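Local coordinates for protein putative N-acetyl-gamma-glutamyl-phosphate reductase (Arabidopsis thaliana, PDB 1XYG) that probably catalyses the NADPH-dependent reduction of N-acetyl-L-glutamyl 5-phosphate to the semialdehyde in chloroplast arginine biosynthesis, at residues A[124-128]-A[221-226]; A[145-149]-A[342-348]; A[257-263]-A[317-323]; A[282-286]-A[349-353]. All coordinates share one frame; numbering follows the deposited sequence.

Contact 1 (A[124-128]-A[221-226])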
# COMPACT_ATOMS: atom_id res chain seq x y z
N GLU A 124 -5.44 20.21 32.01
CA GLU A 124 -6.79 20.70 31.78
C GLU A 124 -6.95 21.51 30.50
O GLU A 124 -7.91 21.32 29.75
CB GLU A 124 -7.25 21.52 32.98
CG GLU A 124 -8.73 21.41 33.24
CD GLU A 124 -9.18 22.20 34.45
OE1 GLU A 124 -8.62 22.01 35.55
OE2 GLU A 124 -10.11 23.02 34.29
N GLU A 125 -6.01 22.41 30.23
CA GLU A 125 -6.10 23.23 29.03
C GLU A 125 -5.92 22.40 27.76
O GLU A 125 -6.57 22.66 26.75
CB GLU A 125 -5.06 24.36 29.06
CG GLU A 125 -3.63 23.95 28.76
CD GLU A 125 -2.80 25.09 28.20
OE1 GLU A 125 -3.11 25.57 27.09
OE2 GLU A 125 -1.83 25.52 28.86
N TRP A 126 -5.05 21.40 27.81
CA TRP A 126 -4.81 20.56 26.64
C TRP A 126 -5.76 19.38 26.47
O TRP A 126 -5.95 18.88 25.35
CB TRP A 126 -3.37 20.04 26.64
CG TRP A 126 -2.36 21.05 26.26
CD1 TRP A 126 -1.66 21.87 27.10
CD2 TRP A 126 -1.95 21.39 24.94
NE1 TRP A 126 -0.84 22.71 26.37
CE2 TRP A 126 -1.00 22.43 25.04
CE3 TRP A 126 -2.30 20.91 23.66
CZ2 TRP A 126 -0.39 23.00 23.92
CZ3 TRP A 126 -1.70 21.48 22.55
CH2 TRP A 126 -0.75 22.52 22.69
N TYR A 127 -6.36 18.91 27.56
CA TYR A 127 -7.27 17.77 27.47
C TYR A 127 -8.75 18.06 27.68
O TYR A 127 -9.58 17.16 27.63
CB TYR A 127 -6.78 16.65 28.40
CG TYR A 127 -5.62 15.87 27.82
CD1 TYR A 127 -5.84 14.83 26.93
CD2 TYR A 127 -4.30 16.25 28.07
CE1 TYR A 127 -4.78 14.19 26.28
CE2 TYR A 127 -3.23 15.61 27.43
CZ TYR A 127 -3.48 14.59 26.53
OH TYR A 127 -2.46 13.99 25.82
N GLY A 128 -9.07 19.33 27.92
CA GLY A 128 -10.46 19.75 28.07
C GLY A 128 -11.28 19.27 29.26
O GLY A 128 -12.51 19.23 29.20
N ARG A 221 -1.33 22.98 17.19
CA ARG A 221 -1.63 22.42 18.49
C ARG A 221 -1.98 20.94 18.39
O ARG A 221 -2.93 20.55 17.71
CB ARG A 221 -2.81 23.14 19.14
CG ARG A 221 -2.60 24.62 19.41
CD ARG A 221 -3.87 25.26 19.96
NE ARG A 221 -4.22 24.77 21.29
CZ ARG A 221 -3.62 25.14 22.42
NH1 ARG A 221 -4.02 24.63 23.58
NH2 ARG A 221 -2.62 26.02 22.40
N HIS A 222 -1.19 20.13 19.07
CA HIS A 222 -1.42 18.70 19.12
C HIS A 222 -1.12 18.32 20.56
O HIS A 222 -0.18 18.84 21.15
CB HIS A 222 -0.49 17.94 18.18
CG HIS A 222 -0.70 16.46 18.23
ND1 HIS A 222 -0.19 15.68 19.25
CD2 HIS A 222 -1.44 15.64 17.46
CE1 HIS A 222 -0.61 14.44 19.10
NE2 HIS A 222 -1.37 14.39 18.02
N ARG A 223 -1.93 17.43 21.12
CA ARG A 223 -1.77 17.04 22.51
C ARG A 223 -0.38 16.58 22.96
O ARG A 223 -0.08 16.58 24.16
CB ARG A 223 -2.83 16.01 22.88
CG ARG A 223 -4.22 16.62 23.01
CD ARG A 223 -5.28 15.58 23.22
NE ARG A 223 -6.56 16.18 23.61
CZ ARG A 223 -7.67 15.49 23.83
NH1 ARG A 223 -8.79 16.11 24.18
NH2 ARG A 223 -7.67 14.17 23.68
N HIS A 224 0.47 16.18 22.02
CA HIS A 224 1.81 15.74 22.39
C HIS A 224 2.74 16.92 22.67
O HIS A 224 3.78 16.76 23.31
CB HIS A 224 2.41 14.86 21.30
CG HIS A 224 1.88 13.46 21.30
ND1 HIS A 224 2.23 12.53 20.34
CD2 HIS A 224 1.03 12.83 22.14
CE1 HIS A 224 1.62 11.39 20.59
NE2 HIS A 224 0.88 11.54 21.68
N VAL A 225 2.35 18.11 22.21
CA VAL A 225 3.17 19.30 22.41
C VAL A 225 3.58 19.52 23.87
O VAL A 225 4.77 19.59 24.17
CB VAL A 225 2.47 20.58 21.87
CG1 VAL A 225 3.24 21.82 22.30
CG2 VAL A 225 2.39 20.54 20.36
N PRO A 226 2.61 19.63 24.79
CA PRO A 226 2.98 19.84 26.19
C PRO A 226 3.84 18.72 26.77
O PRO A 226 4.69 18.97 27.62
CB PRO A 226 1.62 19.98 26.90
CG PRO A 226 0.68 19.23 26.00
CD PRO A 226 1.14 19.61 24.63
O HOH W 1 0.22 14.64 25.87
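The indole of Trp126 is sandwiched between Arg221 and Pro226. Over one face the guanidinium of Arg221 lies nearly flat, its plane turned only 11° from the ring, with CZ 4.1 Å from the centroid of the Trp126 six-membered ring, a cation-pi stack. A bend at chi3 (67°) folds the Arg221 chain back over the indole. On the opposite face Pro226 CG sits 3.5 Å from the centroid of the Trp126 five-membered ring in a CH-pi contact. Glu125 OE1 approaches the edge of the Arg221 guanidinium, but its 3.7 Å to NH1 makes only a long salt bridge. Arg223, extended from CG to NE, runs over a face of the Tyr127 ring, where its CD comes 3.4 Å from Tyr127 CE1. Its NE gives a bent hydrogen bond to Trp126 O (3.3 Å, 139°), and a water links Tyr127 OH to Arg223 O. The contact joins the end of helix 120-127 to the turn entering helix 224-236, where His222 ND1 accepts from His224 N in a capping bond. His224 reaches Cys163, the probable active-site residue on helix 163-177, Val225 rests on Phe244 of strand 243-249, and Arg314 of the second subunit packs on Trp126.

Contact 2 (A[145-149]-A[342-348])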
# COMPACT_ATOMS: atom_id res chain seq x y z
N THR A 145 11.94 4.95 29.45
CA THR A 145 12.93 4.02 30.00
C THR A 145 14.41 4.39 30.01
O THR A 145 15.01 4.46 31.08
CB THR A 145 12.76 2.62 29.37
OG1 THR A 145 11.37 2.37 29.13
CG2 THR A 145 13.29 1.56 30.34
N GLU A 146 15.01 4.62 28.84
CA GLU A 146 16.44 4.94 28.79
C GLU A 146 16.84 6.21 29.54
O GLU A 146 18.00 6.38 29.90
CB GLU A 146 16.92 5.04 27.34
CG GLU A 146 16.92 3.72 26.58
CD GLU A 146 15.52 3.22 26.24
OE1 GLU A 146 14.56 4.03 26.27
OE2 GLU A 146 15.38 2.02 25.92
N ILE A 147 15.88 7.11 29.77
CA ILE A 147 16.17 8.36 30.46
C ILE A 147 15.86 8.32 31.96
O ILE A 147 16.66 8.78 32.78
CB ILE A 147 15.38 9.54 29.83
CG1 ILE A 147 15.62 9.60 28.31
CG2 ILE A 147 15.78 10.85 30.47
CD1 ILE A 147 17.01 10.00 27.90
N LEU A 148 14.70 7.79 32.33
CA LEU A 148 14.30 7.75 33.75
C LEU A 148 14.31 6.35 34.36
O LEU A 148 13.60 6.09 35.34
CB LEU A 148 12.92 8.39 33.90
CG LEU A 148 12.80 9.85 33.45
CD1 LEU A 148 11.36 10.32 33.50
CD2 LEU A 148 13.66 10.72 34.36
N ARG A 149 15.11 5.46 33.80
CA ARG A 149 15.20 4.09 34.27
C ARG A 149 15.20 3.96 35.80
O ARG A 149 14.35 3.26 36.37
CB ARG A 149 16.46 3.42 33.72
CG ARG A 149 16.36 1.91 33.76
CD ARG A 149 17.70 1.29 33.65
NE ARG A 149 18.56 2.02 32.74
CZ ARG A 149 18.52 1.95 31.41
NH1 ARG A 149 17.64 1.16 30.81
NH2 ARG A 149 19.39 2.64 30.70
N ILE A 342 11.43 -3.89 34.53
CA ILE A 342 12.27 -3.38 35.60
C ILE A 342 11.50 -3.04 36.88
O ILE A 342 12.05 -3.12 37.98
CB ILE A 342 13.09 -2.16 35.14
CG1 ILE A 342 12.17 -1.01 34.72
CG2 ILE A 342 13.99 -2.56 33.96
CD1 ILE A 342 12.92 0.24 34.31
N MET A 343 10.23 -2.66 36.74
CA MET A 343 9.41 -2.33 37.90
C MET A 343 9.20 -3.58 38.76
O MET A 343 9.06 -3.49 39.98
CB MET A 343 8.05 -1.79 37.46
CG MET A 343 8.10 -0.37 36.93
SD MET A 343 6.63 0.04 35.96
CE MET A 343 5.45 0.49 37.27
N LEU A 344 9.17 -4.74 38.11
CA LEU A 344 8.98 -6.01 38.79
C LEU A 344 10.30 -6.72 39.10
O LEU A 344 10.30 -7.85 39.59
CB LEU A 344 8.07 -6.93 37.97
CG LEU A 344 6.60 -6.49 37.92
CD1 LEU A 344 5.75 -7.43 37.06
CD2 LEU A 344 6.08 -6.46 39.34
N GLY A 345 11.41 -6.06 38.80
CA GLY A 345 12.71 -6.65 39.09
C GLY A 345 13.23 -7.65 38.07
O GLY A 345 14.16 -8.39 38.36
N TYR A 346 12.64 -7.68 36.88
CA TYR A 346 13.11 -8.60 35.84
C TYR A 346 14.02 -7.87 34.85
O TYR A 346 14.03 -6.64 34.79
CB TYR A 346 11.94 -9.22 35.06
CG TYR A 346 11.05 -10.17 35.84
CD1 TYR A 346 10.13 -9.69 36.77
CD2 TYR A 346 11.17 -11.55 35.68
CE1 TYR A 346 9.35 -10.56 37.53
CE2 TYR A 346 10.40 -12.44 36.44
CZ TYR A 346 9.49 -11.93 37.36
OH TYR A 346 8.76 -12.80 38.14
N PRO A 347 14.80 -8.62 34.07
CA PRO A 347 15.70 -7.99 33.10
C PRO A 347 14.89 -7.12 32.14
O PRO A 347 13.85 -7.54 31.65
CB PRO A 347 16.36 -9.18 32.41
CG PRO A 347 16.32 -10.26 33.47
CD PRO A 347 14.94 -10.09 34.04
N GLU A 348 15.38 -5.91 31.90
CA GLU A 348 14.71 -4.95 31.03
C GLU A 348 14.30 -5.45 29.64
O GLU A 348 13.20 -5.14 29.16
CB GLU A 348 15.58 -3.71 30.89
CG GLU A 348 14.89 -2.58 30.19
CD GLU A 348 15.63 -1.30 30.39
OE1 GLU A 348 16.03 -1.02 31.54
OE2 GLU A 348 15.81 -0.56 29.40
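Arg149 leaves its helix with CG anti to the backbone N (chi1 -160°) and crosses both Ile342 and Glu348 at about a right angle. Beyond CB, its CG lies 3.9 Å from Ile342 CD1, the extended end of an isoleucine that reaches across from helix 329-343. CD then passes 3.5 Å from Glu348 OE1, and a bend at chi3 turns the guanidinium so that its edge meets the carboxylate. There NH1 gives a hydrogen bond of 2.8 Å to Glu348 OE1, received on the syn lone pair and part of a salt bridge; the two planar groups are nearly coplanar, 25° apart. NH2 pairs with Glu283, so the guanidinium joins two acidic side chains. Glu348 comes to this place on an extended chain, and its OE2 also takes a hydrogen bond from Gln338 and touches Thr145 CG2 at 3.4 Å. Glu146 OE2 lies 4.4 Å from Glu348 OE2, a like-charge approach probably eased by Arg149, by Gln338, which bonds to both oxygens, and by Lys330, paired with Glu146. A leucine in place of Arg149 would probably leave the carboxylates of Glu348 and Glu283 without their shared cation. Helix 145-153 packs against helix 329-343, Thr145 on Gln335 and Gln338 and Ile152 on Ile342 near the end that Gly345 closes in a Schellman motif, while Glu146 and Ile147 lean on Tyr280 of helix 269-280.

Contact 3 (A[257-263]-A[317-323])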
# COMPACT_ATOMS: atom_id res chain seq x y z
N SER A 257 10.69 11.17 13.20
CA SER A 257 10.68 12.58 13.51
C SER A 257 11.94 13.10 12.85
O SER A 257 13.02 12.55 13.05
CB SER A 257 10.75 12.84 15.02
OG SER A 257 9.48 12.72 15.62
N THR A 258 11.78 14.12 12.02
CA THR A 258 12.92 14.76 11.39
C THR A 258 13.02 16.04 12.22
O THR A 258 12.15 16.91 12.15
CB THR A 258 12.64 15.09 9.92
OG1 THR A 258 12.27 13.90 9.22
CG2 THR A 258 13.89 15.69 9.28
N ILE A 259 14.08 16.13 13.01
CA ILE A 259 14.28 17.25 13.92
C ILE A 259 15.32 18.27 13.47
O ILE A 259 16.48 17.95 13.26
CB ILE A 259 14.68 16.71 15.30
CG1 ILE A 259 13.66 15.64 15.72
CG2 ILE A 259 14.79 17.84 16.31
CD1 ILE A 259 14.06 14.89 16.95
N TYR A 260 14.88 19.52 13.34
CA TYR A 260 15.75 20.59 12.91
C TYR A 260 16.14 21.47 14.09
O TYR A 260 15.31 22.21 14.62
CB TYR A 260 15.03 21.41 11.84
CG TYR A 260 14.59 20.57 10.66
CD1 TYR A 260 15.47 20.25 9.63
CD2 TYR A 260 13.28 20.10 10.58
CE1 TYR A 260 15.05 19.47 8.53
CE2 TYR A 260 12.85 19.32 9.49
CZ TYR A 260 13.74 19.01 8.48
OH TYR A 260 13.32 18.25 7.41
N VAL A 261 17.40 21.38 14.49
CA VAL A 261 17.89 22.16 15.62
C VAL A 261 19.06 23.08 15.29
O VAL A 261 19.75 22.92 14.28
CB VAL A 261 18.33 21.24 16.79
CG1 VAL A 261 17.19 20.34 17.21
CG2 VAL A 261 19.54 20.42 16.37
N GLU A 262 19.27 24.04 16.18
CA GLU A 262 20.35 25.00 16.07
C GLU A 262 21.41 24.53 17.05
O GLU A 262 21.12 24.35 18.24
CB GLU A 262 19.87 26.38 16.46
CG GLU A 262 20.44 27.49 15.64
CD GLU A 262 19.85 28.83 16.00
OE1 GLU A 262 18.61 28.94 16.05
OE2 GLU A 262 20.64 29.78 16.23
N MET A 263 22.63 24.31 16.57
CA MET A 263 23.69 23.86 17.46
C MET A 263 24.19 25.05 18.27
O MET A 263 24.10 26.20 17.84
CB MET A 263 24.84 23.25 16.66
CG MET A 263 24.45 21.98 15.90
SD MET A 263 25.84 21.17 15.04
CE MET A 263 25.91 22.13 13.55
N GLY A 317 25.34 26.30 11.24
CA GLY A 317 24.98 26.35 12.64
C GLY A 317 23.83 25.41 12.99
O GLY A 317 23.54 25.18 14.17
N ARG A 318 23.17 24.88 11.97
CA ARG A 318 22.06 23.97 12.19
C ARG A 318 22.40 22.51 11.90
O ARG A 318 23.32 22.21 11.14
CB ARG A 318 20.85 24.40 11.37
CG ARG A 318 19.91 25.34 12.11
CD ARG A 318 18.66 25.61 11.31
NE ARG A 318 17.66 26.31 12.11
CZ ARG A 318 16.80 25.71 12.93
NH1 ARG A 318 16.80 24.39 13.06
NH2 ARG A 318 15.94 26.45 13.64
N ALA A 319 21.65 21.62 12.54
CA ALA A 319 21.84 20.19 12.37
C ALA A 319 20.48 19.51 12.18
O ALA A 319 19.43 20.07 12.53
CB ALA A 319 22.56 19.60 13.58
N ILE A 320 20.50 18.31 11.63
CA ILE A 320 19.27 17.56 11.40
C ILE A 320 19.37 16.19 12.08
O ILE A 320 20.34 15.45 11.88
CB ILE A 320 19.02 17.35 9.90
CG1 ILE A 320 18.93 18.71 9.20
CG2 ILE A 320 17.71 16.55 9.69
CD1 ILE A 320 18.75 18.63 7.71
N ILE A 321 18.36 15.87 12.87
CA ILE A 321 18.32 14.60 13.57
C ILE A 321 17.11 13.79 13.12
O ILE A 321 15.99 14.29 13.10
CB ILE A 321 18.23 14.83 15.09
CG1 ILE A 321 19.47 15.58 15.57
CG2 ILE A 321 18.08 13.50 15.81
CD1 ILE A 321 19.31 16.21 16.92
N ILE A 322 17.35 12.54 12.74
CA ILE A 322 16.28 11.65 12.32
C ILE A 322 16.19 10.56 13.38
O ILE A 322 17.19 9.96 13.76
CB ILE A 322 16.59 11.01 10.95
CG1 ILE A 322 16.69 12.12 9.89
CG2 ILE A 322 15.50 10.03 10.57
CD1 ILE A 322 17.01 11.62 8.49
N SER A 323 14.97 10.33 13.87
CA SER A 323 14.73 9.32 14.90
C SER A 323 13.51 8.48 14.51
O SER A 323 12.43 9.02 14.27
CB SER A 323 14.50 10.02 16.24
OG SER A 323 14.26 9.10 17.28
O HOH W 2 16.81 29.19 13.81
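Ile259 and Ile321 face each other at the middle of the strand pair, their CB atoms 4.0 Å apart, on the side of the sheet that packs against Pro171 of helix 163-177. Further along this face Val261 CG2 approaches Ala319 CB, which Met263 CG also meets at 3.8 Å; a bend at chi3 (-83°) folds the methionine so that its CE lies near Arg318 O. Tyr260, Ile320 and Thr258 line the other face. Ile320 lies alongside the tyrosine, pointing the same way, with CG1 3.8 Å from Tyr260 CD1, while its CG2 touches Thr258 CG2. Strands 255-262 and 318-325 are antiparallel neighbours in the mixed sheet of the semialdehyde dehydrogenase dimerisation domain. Ser257-Ser323, Ile259-Ile321 and Val261-Ala319 are hydrogen-bonded pairs; the bond from Ile259 N to Ile321 O is short and straight (2.7 Å, 173°). The second subunit covers the Tyr260 face, where Asp189 of that subunit shares a hydrogen bond with Tyr260 OH. At the sheet's end Met263 N bonds to Gly317 O, and Arg318 stretches across the backbone. Its NH1 gives a 3.1 Å hydrogen bond to Tyr260 O from above the carbonyl plane, off the lone pairs, although the oxygen lies in the guanidinium plane. NH2 bonds to Asn185 O and to a water that also donates to Glu262 OE1, whose carboxylate pairs with Lys182 through OE2. A methionine replacing Arg318 would probably leave Asn185 O without this donor and break the water bridge to Glu262.

Contact 4 (A[282-286]-A[349-353])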
# COMPACT_ATOMS: atom_id res chain seq x y z
N ASP A 282 25.64 1.54 25.35
CA ASP A 282 25.31 0.24 25.94
C ASP A 282 23.80 -0.02 26.01
O ASP A 282 23.36 -0.93 26.71
CB ASP A 282 25.91 0.13 27.34
CG ASP A 282 27.43 0.13 27.31
OD1 ASP A 282 28.00 -0.71 26.58
OD2 ASP A 282 28.04 0.97 28.01
N GLU A 283 23.03 0.77 25.28
CA GLU A 283 21.59 0.62 25.27
C GLU A 283 21.14 -0.31 24.16
O GLU A 283 21.43 -0.07 22.98
CB GLU A 283 20.93 1.99 25.10
CG GLU A 283 21.16 2.90 26.30
CD GLU A 283 20.38 2.47 27.53
OE1 GLU A 283 19.71 1.41 27.49
OE2 GLU A 283 20.42 3.20 28.55
N GLU A 284 20.45 -1.37 24.54
CA GLU A 284 19.95 -2.35 23.59
C GLU A 284 18.99 -1.76 22.56
O GLU A 284 19.14 -1.97 21.35
CB GLU A 284 19.25 -3.49 24.34
CG GLU A 284 18.53 -4.51 23.45
CD GLU A 284 19.48 -5.25 22.50
OE1 GLU A 284 20.71 -5.19 22.72
OE2 GLU A 284 19.00 -5.89 21.55
N PHE A 285 18.00 -1.00 23.03
CA PHE A 285 16.98 -0.46 22.15
C PHE A 285 17.18 0.86 21.43
O PHE A 285 16.36 1.24 20.60
CB PHE A 285 15.67 -0.43 22.92
CG PHE A 285 15.28 -1.78 23.43
CD1 PHE A 285 15.00 -2.81 22.53
CD2 PHE A 285 15.24 -2.05 24.79
CE1 PHE A 285 14.69 -4.09 22.98
CE2 PHE A 285 14.93 -3.32 25.26
CZ PHE A 285 14.65 -4.35 24.35
N VAL A 286 18.26 1.57 21.74
CA VAL A 286 18.52 2.83 21.07
C VAL A 286 19.84 2.73 20.32
O VAL A 286 20.91 2.63 20.93
CB VAL A 286 18.57 3.99 22.09
CG1 VAL A 286 18.71 5.33 21.36
CG2 VAL A 286 17.32 3.96 22.96
N THR A 349 15.16 -6.23 29.00
CA THR A 349 14.90 -6.74 27.66
C THR A 349 14.05 -8.01 27.61
O THR A 349 13.78 -8.54 26.53
CB THR A 349 16.21 -7.05 26.91
OG1 THR A 349 16.87 -8.13 27.58
CG2 THR A 349 17.11 -5.82 26.87
N THR A 350 13.63 -8.50 28.77
CA THR A 350 12.84 -9.72 28.79
C THR A 350 11.61 -9.66 27.88
O THR A 350 10.76 -8.76 28.01
CB THR A 350 12.36 -10.07 30.22
OG1 THR A 350 13.50 -10.34 31.05
CG2 THR A 350 11.49 -11.32 30.18
N GLY A 351 11.52 -10.62 26.97
CA GLY A 351 10.41 -10.69 26.05
C GLY A 351 10.29 -9.51 25.10
O GLY A 351 9.21 -9.25 24.56
N LEU A 352 11.40 -8.80 24.89
CA LEU A 352 11.39 -7.64 24.00
C LEU A 352 12.50 -7.70 22.96
O LEU A 352 12.87 -6.67 22.40
CB LEU A 352 11.54 -6.35 24.80
CG LEU A 352 10.35 -5.88 25.63
CD1 LEU A 352 10.79 -4.75 26.56
CD2 LEU A 352 9.21 -5.41 24.69
N LEU A 353 13.02 -8.89 22.68
CA LEU A 353 14.09 -9.00 21.71
C LEU A 353 13.65 -9.41 20.30
O LEU A 353 14.46 -9.87 19.49
CB LEU A 353 15.16 -9.97 22.23
CG LEU A 353 15.85 -9.51 23.51
CD1 LEU A 353 16.93 -10.51 23.91
CD2 LEU A 353 16.46 -8.13 23.31
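Phe285 points its far edge toward segment 349-353, with CG anti to the carbonyl carbon (chi1 -57°) so that the ring extends toward Thr349 and Leu352. Leu352 O lies at the ring edge near its plane, 3.2 Å from Phe285 CE1, while Leu352 CB touches CZ at 3.7 Å; the two side chains cross at about a right angle. Thr349 comes in obliquely from the other end of the turn, and its methyl CG2 sits 3.7 Å from Phe285 CE2. The same methyl meets Glu284 CG at 3.9 Å, the glutamate and threonine chains lying roughly perpendicular. With CG anti to the backbone N (chi1 173°), Glu284 lays CG over the centre of the Phe285 ring; a bend at chi2 (62°) then sets OE2 3.8 Å from Leu353 CD2. That oxygen is hydrogen-bonded to Tyr305 OH, whose ring also meets Phe285. Thr349 to Leu352 form a type II beta turn, closed by Leu352 N bonding to Thr349 O at 2.9 Å, with Gly351 at positive phi. Beyond the contact, Leu352 packs on Leu337 and Gln338 of helix 329-343, and Leu353 O bonds to Asn38 of the third subunit. Between these two loops the cohesion is therefore mainly van der Waals: methyl, methylene and ring edge hold the turn by shape, and the carboxylate of Glu284 meets only a methyl of Leu353 across the contact, OE2 finding its hydrogen bond at Tyr305 instead.

How the contacts relate
Contacts 2 and 3 are the buried ones; contacts 1 and 4 are partly buried. Contact 3 lies within the sheet of the dimerisation domain and is governed by backbone hydrogen bonds, whereas contact 1 joins a helix of the NAD-binding region to the start of another helix through stacking on an indole. Both touch the second subunit. Contacts 2 and 4 sit together, centres 10 Å apart, on the opposite side of the chain's centre from contact 1. Their segments 342-348 and 349-353 are consecutive, and the Arg149-Glu283 salt bridge joins their other two segments, 145-149 and 282-286, yet one relies on charge and the other on apolar packing. Strand 318-325 leads from contact 3 into helix 329-343 of contact 2.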